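Local coordinates for protein (soluble lytic transglycosylase SLT70) (Escherichia coli, PDB 1QSA) that probably cleaves the glycosidic bonds between N-acetylmuramic acid and N-acetylglucosamine in peptidoglycan, leaving a 1,6-anhydro bond on the muramic acid, at residues 23-26 and 27-31. Sequence-based numbering, arbitrary orientation.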
loop_
_atom_site.group_PDB
_atom_site.type_symbol
_atom_site.label_atom_id
_atom_site.label_comp_id
_atom_site.label_asym_id
_atom_site.label_seq_id
_atom_site.Cartn_x
_atom_site.Cartn_y
_atom_site.Cartn_z
ATOM N N ASP A 23 -41.389 -13.383 2.226
ATOM C CA ASP A 23 -42.681 -13.007 2.780
ATOM C C ASP A 23 -42.404 -12.213 4.068
ATOM O O ASP A 23 -43.021 -11.170 4.315
ATOM C CB ASP A 23 -43.597 -14.231 3.021
ATOM C CG ASP A 23 -42.970 -15.315 3.909
ATOM O OD1 ASP A 23 -41.727 -15.446 3.993
ATOM O OD2 ASP A 23 -43.757 -16.078 4.512
ATOM N N VAL A 24 -41.399 -12.655 4.824
ATOM C CA VAL A 24 -40.998 -11.974 6.057
ATOM C C VAL A 24 -40.373 -10.618 5.687
ATOM O O VAL A 24 -40.717 -9.597 6.276
ATOM C CB VAL A 24 -39.967 -12.813 6.854
ATOM C CG1 VAL A 24 -39.420 -12.021 8.058
ATOM C CG2 VAL A 24 -40.620 -14.115 7.347
ATOM N N VAL A 25 -39.473 -10.605 4.704
ATOM C CA VAL A 25 -38.823 -9.351 4.303
ATOM C C VAL A 25 -39.831 -8.296 3.834
ATOM O O VAL A 25 -39.768 -7.136 4.241
ATOM C CB VAL A 25 -37.770 -9.581 3.192
ATOM C CG1 VAL A 25 -37.232 -8.231 2.685
ATOM C CG2 VAL A 25 -36.618 -10.446 3.741
ATOM N N GLU A 26 -40.770 -8.707 2.994
ATOM C CA GLU A 26 -41.781 -7.787 2.467
ATOM C C GLU A 26 -42.603 -7.142 3.567
ATOM O O GLU A 26 -42.870 -5.943 3.526
ATOM C CB GLU A 26 -42.708 -8.512 1.487
ATOM C CG GLU A 26 -42.040 -8.841 0.160
ATOM C CD GLU A 26 -42.878 -9.756 -0.733
ATOM O OE1 GLU A 26 -44.045 -10.059 -0.383
ATOM O OE2 GLU A 26 -42.356 -10.178 -1.791
ATOM N N GLN A 27 -42.965 -7.936 4.570
ATOM C CA GLN A 27 -43.766 -7.438 5.679
ATOM C C GLN A 27 -42.987 -6.498 6.592
ATOM O O GLN A 27 -43.541 -5.526 7.100
ATOM C CB GLN A 27 -44.326 -8.601 6.501
ATOM C CG GLN A 27 -45.271 -8.142 7.601
ATOM C CD GLN A 27 -45.828 -9.289 8.417
ATOM O OE1 GLN A 27 -46.000 -10.412 7.916
ATOM N NE2 GLN A 27 -46.109 -9.021 9.688
ATOM N N MET A 28 -41.704 -6.792 6.788
ATOM C CA MET A 28 -40.849 -5.999 7.669
ATOM C C MET A 28 -40.239 -4.716 7.106
ATOM O O MET A 28 -39.967 -3.773 7.856
ATOM C CB MET A 28 -39.704 -6.869 8.204
ATOM C CG MET A 28 -40.141 -7.968 9.170
ATOM S SD MET A 28 -38.722 -8.869 9.823
ATOM C CE MET A 28 -38.112 -7.678 11.040
ATOM N N MET A 29 -40.005 -4.678 5.797
ATOM C CA MET A 29 -39.369 -3.520 5.190
ATOM C C MET A 29 -39.968 -2.150 5.498
ATOM O O MET A 29 -39.247 -1.257 5.947
ATOM C CB MET A 29 -39.315 -3.688 3.665
ATOM C CG MET A 29 -38.114 -4.435 3.136
ATOM S SD MET A 29 -36.598 -3.498 3.370
ATOM C CE MET A 29 -36.597 -2.421 1.930
ATOM N N PRO A 30 -41.289 -1.964 5.282
ATOM C CA PRO A 30 -41.899 -0.654 5.557
ATOM C C PRO A 30 -41.708 -0.134 6.983
ATOM O O PRO A 30 -41.561 1.074 7.193
ATOM C CB PRO A 30 -43.385 -0.894 5.263
ATOM C CG PRO A 30 -43.382 -2.023 4.305
ATOM C CD PRO A 30 -42.301 -2.928 4.817
ATOM N N GLY A 31 -41.697 -1.043 7.955
ATOM C CA GLY A 31 -41.536 -0.649 9.340
ATOM C C GLY A 31 -40.138 -0.179 9.703
ATOM O O GLY A 31 -39.925 0.319 10.806
HETATM O O HOH W 1 -45.828 -11.388 4.665
#
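Three successive i to i+4 backbone bonds join 23-26 to 27-31 within one short helix: Q27 N donates to D23 O, M28 N to V24 O at 3.0 Å, and M29 N to V25 O at 2.9 Å. The next carbonyl, E26 O, meets the ring of P30, with CD 3.3 Å away in place of an N-H, which proline lacks; the backbone angles stay helical through G31. D23 O also accepts from a water at 2.8 Å, and the same water reaches weakly to Q27 OE1. With CG of Q27 opposite its backbone N (chi1 -175°) and the chain extended, the amide is carried off the helix, where OE1 takes that weak bond; glutamine suits this exposed place because it can bond to solvent.

One turn apart, V24 and M28 run side by side, CG1 of V24 touching SD of M28 at 3.7 Å. V25 and M29 repeat the pairing on the buried side, where CG1 of V25 lies 3.9 Å from CG of M29. The branched valines give compact walls, while the unbranched methionines can bend: M28 turns at chi3, and M29, in the conformer described, folds at chi2 (-68°) and again at chi3; a second conformer exists, so its packing is less certain. V24 packs on A16 and V25 on W17 of helix 3-18, M28 on I13 of the same helix, and M29 on L41 of helix 38-48. The result is a short amphipathic alpha-helix whose apolar side is laid against neighbouring helices near the N-terminal end of the alpha-superhelix of Slt70, away from the predicted active site.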